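Local coordinates for protein aldehyde dehydrogenase (PDB 6K10) that oxidises the carotenoid aldehyde 4,4'-diaponeurosporen-4-al to 4,4'-diaponeurosporenoic acid with NAD+, a step in making the protective pigment staphyloxanthin, at residues K42-Y47 and G72-S77; L127-L132 and R159-T164; I144-S147 and V153-V156. The protein carries 1 engineered substitution. All blocks are in the same frame, centred on the assembly; numbering follows the deposited sequence.

Interaction 1: K42-Y47 and G72-S77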
ATOM      1  N   LYS A  42     -14.459 -25.366   9.148  1.00 23.85           N
ATOM      2  CA  LYS A  42     -14.674 -26.748   9.567  1.00 24.34           C
ATOM      3  C   LYS A  42     -13.374 -27.391  10.024  1.00 24.72           C
ATOM      4  O   LYS A  42     -13.347 -28.143  11.006  1.00 23.60           O
ATOM      5  CB  LYS A  42     -15.285 -27.543   8.412  1.00 27.54           C
ATOM      6  CG  LYS A  42     -15.054 -29.044   8.488  1.00 32.23           C
ATOM      7  CD  LYS A  42     -15.725 -29.767   7.331  1.00 38.49           C
ATOM      8  CE  LYS A  42     -15.084 -31.125   7.082  1.00 42.04           C
ATOM      9  NZ  LYS A  42     -15.704 -31.818   5.919  1.00 45.21           N
ATOM     10  N   ALA A  43     -12.283 -27.088   9.328  1.00 25.29           N
ATOM     11  CA  ALA A  43     -11.001 -27.703   9.635  1.00 24.57           C
ATOM     12  C   ALA A  43     -10.457 -27.227  10.980  1.00 22.65           C
ATOM     13  O   ALA A  43      -9.937 -28.031  11.763  1.00 25.09           O
ATOM     14  CB  ALA A  43     -10.033 -27.404   8.495  1.00 26.37           C
ATOM     15  N   ILE A  44     -10.576 -25.928  11.271  1.00 20.34           N
ATOM     16  CA  ILE A  44     -10.101 -25.402  12.550  1.00 22.90           C
ATOM     17  C   ILE A  44     -10.901 -25.998  13.703  1.00 24.84           C
ATOM     18  O   ILE A  44     -10.348 -26.324  14.762  1.00 22.52           O
ATOM     19  CB  ILE A  44     -10.161 -23.863  12.548  1.00 22.44           C
ATOM     20  CG1 ILE A  44      -9.181 -23.303  11.517  1.00 24.84           C
ATOM     21  CG2 ILE A  44      -9.869 -23.298  13.937  1.00 21.52           C
ATOM     22  CD1 ILE A  44      -9.279 -21.811  11.324  1.00 23.31           C
ATOM     23  N   LYS A  45     -12.212 -26.159  13.514  1.00 25.77           N
ATOM     24  CA  LYS A  45     -13.041 -26.754  14.558  1.00 26.96           C
ATOM     25  C   LYS A  45     -12.658 -28.207  14.802  1.00 25.46           C
ATOM     26  O   LYS A  45     -12.590 -28.655  15.953  1.00 26.82           O
ATOM     27  CB  LYS A  45     -14.517 -26.647  14.179  1.00 29.10           C
ATOM     28  CG  LYS A  45     -15.065 -25.235  14.226  1.00 30.08           C
ATOM     29  CD  LYS A  45     -16.411 -25.155  13.530  1.00 31.54           C
ATOM     30  CE  LYS A  45     -16.754 -23.724  13.156  1.00 34.98           C
ATOM     31  NZ  LYS A  45     -18.219 -23.528  12.978  1.00 35.00           N
ATOM     32  N   SER A  46     -12.402 -28.959  13.729  1.00 24.89           N
ATOM     33  CA  SER A  46     -12.001 -30.353  13.880  1.00 25.08           C
ATOM     34  C   SER A  46     -10.688 -30.475  14.641  1.00 27.91           C
ATOM     35  O   SER A  46     -10.477 -31.454  15.367  1.00 29.09           O
ATOM     36  CB  SER A  46     -11.883 -31.012  12.506  1.00 28.33           C
ATOM     37  OG  SER A  46     -13.058 -30.800  11.744  1.00 31.11           O
ATOM     38  N   TYR A  47      -9.805 -29.491  14.501  1.00 25.29           N
ATOM     39  CA  TYR A  47      -8.487 -29.512  15.117  1.00 27.29           C
ATOM     40  C   TYR A  47      -8.401 -28.644  16.362  1.00 28.60           C
ATOM     41  O   TYR A  47      -7.297 -28.422  16.867  1.00 25.02           O
ATOM     42  CB  TYR A  47      -7.443 -29.052  14.105  1.00 28.00           C
ATOM     43  CG  TYR A  47      -6.963 -30.128  13.168  1.00 31.16           C
ATOM     44  CD1 TYR A  47      -7.768 -30.578  12.134  1.00 34.49           C
ATOM     45  CD2 TYR A  47      -5.684 -30.653  13.281  1.00 36.62           C
ATOM     46  CE1 TYR A  47      -7.326 -31.542  11.254  1.00 36.43           C
ATOM     47  CE2 TYR A  47      -5.234 -31.617  12.408  1.00 38.66           C
ATOM     48  CZ  TYR A  47      -6.059 -32.059  11.397  1.00 40.05           C
ATOM     49  OH  TYR A  47      -5.607 -33.021  10.525  1.00 44.22           O
ATOM     50  N   GLY A  72     -10.697 -18.464  18.466  1.00 22.95           N
ATOM     51  CA  GLY A  72     -12.024 -17.879  18.347  1.00 22.81           C
ATOM     52  C   GLY A  72     -12.055 -16.666  17.440  1.00 27.13           C
ATOM     53  O   GLY A  72     -12.980 -16.499  16.641  1.00 28.55           O
ATOM     54  N   ILE A  73     -11.043 -15.803  17.550  1.00 25.71           N
ATOM     55  CA  ILE A  73     -10.992 -14.611  16.715  1.00 24.31           C
ATOM     56  C   ILE A  73     -10.836 -14.988  15.246  1.00 21.58           C
ATOM     57  O   ILE A  73     -11.334 -14.282  14.360  1.00 23.55           O
ATOM     58  CB  ILE A  73      -9.861 -13.683  17.202  1.00 31.36           C
ATOM     59  CG1 ILE A  73      -9.870 -12.359  16.439  1.00 35.62           C
ATOM     60  CG2 ILE A  73      -8.507 -14.366  17.086  1.00 31.40           C
ATOM     61  CD1 ILE A  73      -9.199 -11.234  17.192  1.00 36.83           C
ATOM     62  N   THR A  74     -10.166 -16.108  14.961  1.00 20.06           N
ATOM     63  CA  THR A  74     -10.022 -16.562  13.582  1.00 20.51           C
ATOM     64  C   THR A  74     -11.339 -17.107  13.046  1.00 23.40           C
ATOM     65  O   THR A  74     -11.749 -16.778  11.927  1.00 26.55           O
ATOM     66  CB  THR A  74      -8.922 -17.620  13.493  1.00 22.91           C
ATOM     67  OG1 THR A  74      -7.676 -17.045  13.907  1.00 23.25           O
ATOM     68  CG2 THR A  74      -8.785 -18.145  12.068  1.00 25.35           C
ATOM     69  N   LEU A  75     -12.018 -17.944  13.836  1.00 23.09           N
ATOM     70  CA  LEU A  75     -13.322 -18.458  13.430  1.00 24.67           C
ATOM     71  C   LEU A  75     -14.297 -17.321  13.160  1.00 23.81           C
ATOM     72  O   LEU A  75     -15.033 -17.339  12.166  1.00 26.74           O
ATOM     73  CB  LEU A  75     -13.874 -19.391  14.510  1.00 21.82           C
ATOM     74  CG  LEU A  75     -13.163 -20.733  14.673  1.00 24.44           C
ATOM     75  CD1 LEU A  75     -13.764 -21.504  15.834  1.00 26.80           C
ATOM     76  CD2 LEU A  75     -13.253 -21.540  13.387  1.00 23.37           C
ATOM     77  N   LYS A  76     -14.309 -16.316  14.037  1.00 23.41           N
ATOM     78  CA  LYS A  76     -15.173 -15.159  13.832  1.00 24.81           C
ATOM     79  C   LYS A  76     -14.813 -14.423  12.547  1.00 25.00           C
ATOM     80  O   LYS A  76     -15.700 -13.970  11.812  1.00 26.45           O
ATOM     81  CB  LYS A  76     -15.078 -14.223  15.036  1.00 26.61           C
ATOM     82  CG  LYS A  76     -16.132 -13.132  15.064  1.00 28.49           C
ATOM     83  N   SER A  77     -13.516 -14.298  12.254  1.00 25.03           N
ATOM     84  CA  SER A  77     -13.096 -13.596  11.045  1.00 24.81           C
ATOM     85  C   SER A  77     -13.482 -14.368   9.787  1.00 22.57           C
ATOM     86  O   SER A  77     -13.912 -13.765   8.795  1.00 22.23           O
ATOM     87  CB  SER A  77     -11.589 -13.343  11.084  1.00 26.57           C
ATOM     88  OG  SER A  77     -11.165 -12.603   9.953  1.00 29.49           O
TER
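Ile-44 overlaps Leu-75 and, with its far end, Thr-74. Ile-44 and Leu-75 form the centre of the contact, and Thr-74 and Lys-45 add to it. The two segments belong to helix 30-46 and helix 63-89. Their short axes run nearly antiparallel, at 158°, and come within 10.6 Å of each other. Ile-44 sends two branches across the gap. With CG1 beside the backbone N (chi1 -65°), CG2 is left anti to that N and meets Leu-75 CD2 at 3.9 Å. The other branch is extended, and Ile-44 CD1 reaches Thr-74 CG2 at 3.8 Å. The Ile-44 and Leu-75 side chains run alongside one another, pointing opposite ways, and Thr-74 lies roughly perpendicular to Ile-44. Leu-75 meets both Ile-44 and Lys-45 with one methyl, CD2. Lys-45 CE lies 4.1 Å from Leu-75 CD2, so the aliphatic part of the lysine borders the apolar patch where it opens to solvent.

Thr-74 turns its methyl to the contact and keeps its hydroxyl for other work. OG1 is hydrogen-bonded to Glu-70 O on the preceding turn and also to Gln-126 OE1. Phe-125 touches both Ile-44 and Thr-74, and Ile-71 and Ile-78 also pack on Ile-44. On another side of helix 63-89, Phe-464 of the second subunit packs on Ile-73 and Lys-76.

At the end of helix 30-46, Lys-42 O accepts two bonds. Ser-46 N and Ser-46 OG approach it one from each side of the carbonyl plane, and the OG bond is 2.8 Å long. No hydrogen bond or salt bridge joins the two segments. Between them the contact is methyl and methylene packing that buries 182 Å², consistent with a hydrophobic contribution to helix packing.

Interaction 2: L127-L132 and R159-T164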
ATOM      1  N   LEU A 127      -1.555 -15.329  13.493  1.00 20.46           N
ATOM      2  CA  LEU A 127      -0.773 -14.599  12.505  1.00 20.37           C
ATOM      3  C   LEU A 127      -0.524 -15.395  11.232  1.00 22.74           C
ATOM      4  O   LEU A 127       0.007 -14.836  10.270  1.00 22.66           O
ATOM      5  CB  LEU A 127       0.543 -14.133  13.124  1.00 19.42           C
ATOM      6  CG  LEU A 127       0.328 -13.164  14.293  1.00 19.25           C
ATOM      7  CD1 LEU A 127       1.606 -12.956  15.091  1.00 20.57           C
ATOM      8  CD2 LEU A 127      -0.210 -11.835  13.785  1.00 18.96           C
ATOM      9  N   VAL A 128      -0.883 -16.673  11.206  1.00 21.41           N
ATOM     10  CA  VAL A 128      -0.994 -17.401   9.946  1.00 21.03           C
ATOM     11  C   VAL A 128      -2.363 -17.194   9.307  1.00 21.18           C
ATOM     12  O   VAL A 128      -2.465 -16.881   8.117  1.00 21.63           O
ATOM     13  CB  VAL A 128      -0.700 -18.904  10.163  1.00 20.77           C
ATOM     14  CG1 VAL A 128      -1.247 -19.727   8.998  1.00 24.29           C
ATOM     15  CG2 VAL A 128       0.790 -19.158  10.311  1.00 20.72           C
ATOM     16  N   PHE A 129      -3.433 -17.325  10.095  1.00 19.71           N
ATOM     17  CA  PHE A 129      -4.746 -17.512   9.489  1.00 21.54           C
ATOM     18  C   PHE A 129      -5.513 -16.219   9.241  1.00 20.15           C
ATOM     19  O   PHE A 129      -6.314 -16.169   8.300  1.00 21.59           O
ATOM     20  CB  PHE A 129      -5.570 -18.487  10.334  1.00 22.14           C
ATOM     21  CG  PHE A 129      -5.126 -19.922  10.185  1.00 23.05           C
ATOM     22  CD1 PHE A 129      -5.595 -20.678   9.130  1.00 25.58           C
ATOM     23  CD2 PHE A 129      -4.230 -20.500  11.066  1.00 22.38           C
ATOM     24  CE1 PHE A 129      -5.194 -21.984   8.956  1.00 28.45           C
ATOM     25  CE2 PHE A 129      -3.823 -21.811  10.894  1.00 27.04           C
ATOM     26  CZ  PHE A 129      -4.308 -22.556   9.839  1.00 27.66           C
ATOM     27  N   GLU A 130      -5.286 -15.158  10.028  1.00 22.55           N
ATOM     28  CA  GLU A 130      -5.919 -13.890   9.676  1.00 19.42           C
ATOM     29  C   GLU A 130      -5.413 -13.351   8.335  1.00 21.50           C
ATOM     30  O   GLU A 130      -6.243 -12.947   7.506  1.00 24.23           O
ATOM     31  CB  GLU A 130      -5.765 -12.871  10.810  1.00 23.44           C
ATOM     32  CG  GLU A 130      -6.366 -11.515  10.468  1.00 25.51           C
ATOM     33  CD  GLU A 130      -7.808 -11.617   9.977  1.00 30.48           C
ATOM     34  OE1 GLU A 130      -8.169 -10.890   9.024  1.00 30.08           O
ATOM     35  OE2 GLU A 130      -8.585 -12.419  10.538  1.00 30.61           O
ATOM     36  N   PRO A 131      -4.102 -13.334   8.050  1.00 20.87           N
ATOM     37  CA  PRO A 131      -3.706 -13.030   6.661  1.00 22.64           C
ATOM     38  C   PRO A 131      -4.276 -14.009   5.652  1.00 22.59           C
ATOM     39  O   PRO A 131      -4.724 -13.589   4.576  1.00 21.19           O
ATOM     40  CB  PRO A 131      -2.170 -13.083   6.700  1.00 22.36           C
ATOM     41  CG  PRO A 131      -1.803 -12.977   8.114  1.00 25.90           C
ATOM     42  CD  PRO A 131      -2.927 -13.550   8.913  1.00 24.01           C
ATOM     43  N   LEU A 132      -4.287 -15.304   5.979  1.00 20.60           N
ATOM     44  CA  LEU A 132      -4.760 -16.309   5.029  1.00 20.43           C
ATOM     45  C   LEU A 132      -6.211 -16.066   4.631  1.00 20.80           C
ATOM     46  O   LEU A 132      -6.572 -16.210   3.455  1.00 21.13           O
ATOM     47  CB  LEU A 132      -4.607 -17.707   5.622  1.00 20.97           C
ATOM     48  CG  LEU A 132      -4.978 -18.845   4.668  1.00 23.46           C
ATOM     49  CD1 LEU A 132      -3.991 -18.913   3.510  1.00 25.94           C
ATOM     50  CD2 LEU A 132      -5.062 -20.180   5.393  1.00 22.31           C
ATOM     51  N   ARG A 159      -0.562 -30.015   9.251  1.00 24.47           N
ATOM     52  CA  ARG A 159      -1.516 -31.118   9.172  1.00 27.21           C
ATOM     53  C   ARG A 159      -2.888 -30.620   8.742  1.00 29.97           C
ATOM     54  O   ARG A 159      -3.489 -31.141   7.795  1.00 28.32           O
ATOM     55  CB  ARG A 159      -1.617 -31.818  10.529  1.00 27.56           C
ATOM     56  CG  ARG A 159      -0.465 -32.746  10.869  1.00 34.59           C
ATOM     57  CD  ARG A 159      -0.885 -33.747  11.941  1.00 41.21           C
ATOM     58  NE  ARG A 159      -0.551 -33.297  13.290  1.00 44.58           N
ATOM     59  CZ  ARG A 159      -1.441 -33.114  14.262  1.00 47.34           C
ATOM     60  NH1 ARG A 159      -1.044 -32.706  15.459  1.00 46.28           N
ATOM     61  NH2 ARG A 159      -2.729 -33.334  14.038  1.00 48.99           N
ATOM     62  N   LEU A 160      -3.396 -29.605   9.443  1.00 26.72           N
ATOM     63  CA  LEU A 160      -4.702 -29.032   9.142  1.00 26.95           C
ATOM     64  C   LEU A 160      -4.810 -28.632   7.676  1.00 27.74           C
ATOM     65  O   LEU A 160      -5.773 -28.987   6.986  1.00 26.77           O
ATOM     66  CB  LEU A 160      -4.938 -27.830  10.061  1.00 30.65           C
ATOM     67  CG  LEU A 160      -6.302 -27.152  10.070  1.00 34.78           C
ATOM     68  CD1 LEU A 160      -6.486 -26.121   8.955  1.00 34.29           C
ATOM     69  CD2 LEU A 160      -7.273 -28.271   9.921  1.00 37.94           C
ATOM     70  N   ILE A 161      -3.820 -27.889   7.185  1.00 27.74           N
ATOM     71  CA  ILE A 161      -3.870 -27.382   5.818  1.00 26.46           C
ATOM     72  C   ILE A 161      -3.800 -28.528   4.817  1.00 27.24           C
ATOM     73  O   ILE A 161      -4.599 -28.604   3.877  1.00 24.94           O
ATOM     74  CB  ILE A 161      -2.742 -26.362   5.588  1.00 24.11           C
ATOM     75  CG1 ILE A 161      -3.009 -25.083   6.388  1.00 26.30           C
ATOM     76  CG2 ILE A 161      -2.576 -26.074   4.105  1.00 24.08           C
ATOM     77  CD1 ILE A 161      -4.243 -24.326   5.943  1.00 27.37           C
ATOM     78  N   ASN A 162      -2.843 -29.441   5.007  1.00 25.53           N
ATOM     79  CA  ASN A 162      -2.623 -30.500   4.025  1.00 29.16           C
ATOM     80  C   ASN A 162      -3.801 -31.460   3.938  1.00 32.79           C
ATOM     81  O   ASN A 162      -4.065 -32.021   2.868  1.00 32.90           O
ATOM     82  CB  ASN A 162      -1.343 -31.271   4.354  1.00 26.37           C
ATOM     83  CG  ASN A 162      -0.091 -30.501   3.990  1.00 27.28           C
ATOM     84  OD1 ASN A 162       1.000 -30.809   4.467  1.00 26.09           O
ATOM     85  ND2 ASN A 162      -0.241 -29.495   3.135  1.00 27.14           N
ATOM     86  N   GLU A 163      -4.512 -31.675   5.037  1.00 28.09           N
ATOM     87  CA  GLU A 163      -5.649 -32.582   5.015  1.00 33.37           C
ATOM     88  C   GLU A 163      -6.939 -31.891   4.592  1.00 32.81           C
ATOM     89  O   GLU A 163      -7.965 -32.564   4.447  1.00 35.98           O
ATOM     90  CB  GLU A 163      -5.806 -33.243   6.388  1.00 40.39           C
ATOM     91  CG  GLU A 163      -4.550 -34.019   6.785  1.00 46.61           C
ATOM     92  CD  GLU A 163      -4.777 -35.030   7.888  1.00 51.83           C
ATOM     93  OE1 GLU A 163      -5.812 -35.729   7.862  1.00 54.59           O
ATOM     94  OE2 GLU A 163      -3.902 -35.137   8.772  1.00 51.91           O
ATOM     95  N   THR A 164      -6.899 -30.580   4.355  1.00 30.23           N
ATOM     96  CA  THR A 164      -8.065 -29.811   3.933  1.00 29.73           C
ATOM     97  C   THR A 164      -7.969 -29.283   2.508  1.00 30.60           C
ATOM     98  O   THR A 164      -8.970 -29.291   1.791  1.00 33.76           O
ATOM     99  CB  THR A 164      -8.295 -28.634   4.891  1.00 28.69           C
ATOM    100  OG1 THR A 164      -8.284 -29.107   6.243  1.00 27.98           O
ATOM    101  CG2 THR A 164      -9.633 -27.969   4.611  1.00 28.62           C
TER
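Phe-129 and Ile-161 both set their first side-chain branch anti to the carbonyl carbon (chi1 -74° and -69°), which helps to bring the ring and CD1 together from opposite directions. The contact lies in the Rossmann-like NAD-binding domain of the aldehyde dehydrogenase fold. It joins helix 126-138 to helix 151-164. The short axes are 13.6 Å apart at closest approach and inclined at 40°, so long side chains must bridge the gap. Ile-161 CD1 sits 3.9 Å from Phe-129 CE1, approaching the ring obliquely. Leu-160 CD1 also comes in obliquely, 4.3 Å from Phe-129 CZ. Leu-132 CD2 adds a looser contact with Ile-161 CD1.

Val-128 CG1 lies over one face of the Phe-129 ring, offset toward the rim. Leu-40 and Phe-125 pack against the ring too. Ile-170 touches both Leu-132 and Ile-161, which ties the contact to strand 170-172. All four touching residues are buried and apolar. Within segment 159-164, Thr-164 OG1 turns back to Leu-160 O in a 2.6 Å hydrogen bond, with the donor tilted somewhat from the carbonyl plane.

Interaction 3: I144-S147 and V153-V156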
ATOM      1  N   ILE A 144       2.511 -20.772   3.040  1.00 21.54           N
ATOM      2  CA  ILE A 144       2.624 -20.323   4.421  1.00 22.19           C
ATOM      3  C   ILE A 144       3.942 -20.822   4.990  1.00 20.22           C
ATOM      4  O   ILE A 144       4.294 -21.996   4.821  1.00 23.14           O
ATOM      5  CB  ILE A 144       1.443 -20.819   5.274  1.00 22.29           C
ATOM      6  CG1 ILE A 144       0.113 -20.347   4.683  1.00 24.41           C
ATOM      7  CG2 ILE A 144       1.586 -20.352   6.715  1.00 22.18           C
ATOM      8  CD1 ILE A 144      -1.080 -21.136   5.182  1.00 23.09           C
ATOM      9  N   LYS A 145       4.666 -19.934   5.662  1.00 21.49           N
ATOM     10  CA  LYS A 145       5.879 -20.297   6.392  1.00 23.01           C
ATOM     11  C   LYS A 145       5.677 -19.933   7.855  1.00 22.88           C
ATOM     12  O   LYS A 145       5.848 -18.760   8.238  1.00 22.97           O
ATOM     13  CB  LYS A 145       7.104 -19.592   5.808  1.00 27.50           C
ATOM     14  CG  LYS A 145       8.437 -20.150   6.283  1.00 33.15           C
ATOM     15  CD  LYS A 145       8.884 -19.471   7.562  1.00 37.37           C
ATOM     16  CE  LYS A 145       9.759 -20.381   8.391  1.00 39.60           C
ATOM     17  NZ  LYS A 145       9.934 -19.850   9.769  1.00 37.73           N
ATOM     18  N   PRO A 146       5.300 -20.884   8.702  1.00 23.27           N
ATOM     19  CA  PRO A 146       5.090 -20.593  10.121  1.00 21.69           C
ATOM     20  C   PRO A 146       6.395 -20.667  10.906  1.00 24.02           C
ATOM     21  O   PRO A 146       7.412 -21.176  10.433  1.00 24.71           O
ATOM     22  CB  PRO A 146       4.125 -21.704  10.555  1.00 22.64           C
ATOM     23  CG  PRO A 146       4.517 -22.861   9.693  1.00 23.40           C
ATOM     24  CD  PRO A 146       4.963 -22.278   8.368  1.00 23.28           C
ATOM     25  N   SER A 147       6.338 -20.152  12.132  1.00 22.46           N
ATOM     26  CA  SER A 147       7.508 -20.145  12.998  1.00 22.91           C
ATOM     27  C   SER A 147       7.866 -21.561  13.431  1.00 23.19           C
ATOM     28  O   SER A 147       6.996 -22.338  13.835  1.00 20.39           O
ATOM     29  CB  SER A 147       7.251 -19.275  14.226  1.00 24.02           C
ATOM     30  OG  SER A 147       8.325 -19.355  15.149  1.00 24.05           O
ATOM     31  N   VAL A 153       2.835 -26.147  17.138  1.00 22.59           N
ATOM     32  CA  VAL A 153       1.826 -25.338  16.460  1.00 22.84           C
ATOM     33  C   VAL A 153       2.029 -25.394  14.951  1.00 26.10           C
ATOM     34  O   VAL A 153       1.071 -25.550  14.184  1.00 26.58           O
ATOM     35  CB  VAL A 153       1.862 -23.890  16.977  1.00 23.77           C
ATOM     36  CG1 VAL A 153       0.784 -23.063  16.294  1.00 22.91           C
ATOM     37  CG2 VAL A 153       1.690 -23.860  18.489  1.00 22.54           C
ATOM     38  N   ALA A 154       3.282 -25.268  14.504  1.00 21.77           N
ATOM     39  CA  ALA A 154       3.570 -25.304  13.073  1.00 21.79           C
ATOM     40  C   ALA A 154       3.114 -26.616  12.447  1.00 23.37           C
ATOM     41  O   ALA A 154       2.534 -26.623  11.354  1.00 24.59           O
ATOM     42  CB  ALA A 154       5.065 -25.088  12.832  1.00 20.01           C
ATOM     43  N   ARG A 155       3.361 -27.738  13.129  1.00 24.41           N
ATOM     44  CA  ARG A 155       2.958 -29.037  12.597  1.00 24.80           C
ATOM     45  C   ARG A 155       1.445 -29.180  12.555  1.00 24.66           C
ATOM     46  O   ARG A 155       0.894 -29.739  11.599  1.00 25.37           O
ATOM     47  CB  ARG A 155       3.565 -30.166  13.428  1.00 29.63           C
ATOM     48  CG  ARG A 155       3.228 -31.566  12.912  1.00 37.89           C
ATOM     49  CD  ARG A 155       3.428 -31.689  11.404  1.00 42.81           C
ATOM     50  NE  ARG A 155       4.818 -31.482  11.003  1.00 45.73           N
ATOM     51  CZ  ARG A 155       5.823 -32.305  11.282  1.00 48.83           C
ATOM     52  NH1 ARG A 155       7.037 -31.999  10.848  1.00 50.27           N
ATOM     53  NH2 ARG A 155       5.612 -33.417  11.977  1.00 48.55           N
ATOM     54  N   VAL A 156       0.764 -28.743  13.613  1.00 26.22           N
ATOM     55  CA  VAL A 156      -0.693 -28.788  13.616  1.00 29.28           C
ATOM     56  C   VAL A 156      -1.241 -27.962  12.462  1.00 24.29           C
ATOM     57  O   VAL A 156      -2.206 -28.356  11.797  1.00 24.21           O
ATOM     58  CB  VAL A 156      -1.239 -28.310  14.973  1.00 30.72           C
ATOM     59  CG1 VAL A 156      -2.735 -28.065  14.889  1.00 33.29           C
ATOM     60  CG2 VAL A 156      -0.923 -29.329  16.055  1.00 28.02           C
TER
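The backbone leaves strand 141-145 after Lys-145 and continues extended through Pro-146 and Ser-147, while residues 153-156 are helical. The two paths come nearest at Pro-146 and Ala-154, whose CA atoms are 5.8 Å apart. Ala-154 points its CB toward the departing chain. This methyl makes both of the close contacts. Ala-154 CB lies 3.5 Å from Ser-147 O and 3.9 Å from Pro-146 CG. Of the proline ring, CG is nearest to the methyl, and Pro-146 CB is a little farther from Ala-154 CB, at 4.2 Å. Ser-147 takes part through its backbone carbonyl. The close approach of the helix backbone is consistent with the small size of the alanine side chain.

Lys-145 turns back on its own segment. Its NZ donates to Pro-146 O at 2.9 Å, from above the carbonyl plane and 46° out of it. A second, weak bond links NZ to Gly-175 O. Ser-147 OG is hydrogen-bonded to Leu-149 N in the short connection between strand and helix. Val-172 touches Pro-146 and Ile-144, so strand 170-172 flanks the turn. The arrangement is the strand-to-helix half of the beta-alpha-beta crossover formed by strand 141-145, helix 151-164 and parallel strand 170-172.

How the interactions relate
Interaction 1 comes first along the chain. Interaction 2 opens later, and interaction 3 falls between its two segments. The centres of interactions 2 and 3 are about 8 Å apart, and both use helix 151-164. They also meet directly where Val-128 and Leu-132 pack on Ile-144. Interaction 1 lies about 10 Å from interaction 2 and 16 Å from interaction 3, centre to centre. Ala-43 and Tyr-47 pack on Leu-160, and Ser-77 OG probably bonds Glu-130 OE2. Helices 30-46 and 63-89 are thus joined to the parallel part of the sheet through helices 126-138 and 151-164. The three contacts are neighbours within the same alpha/beta domain, away from the predicted active-site residues.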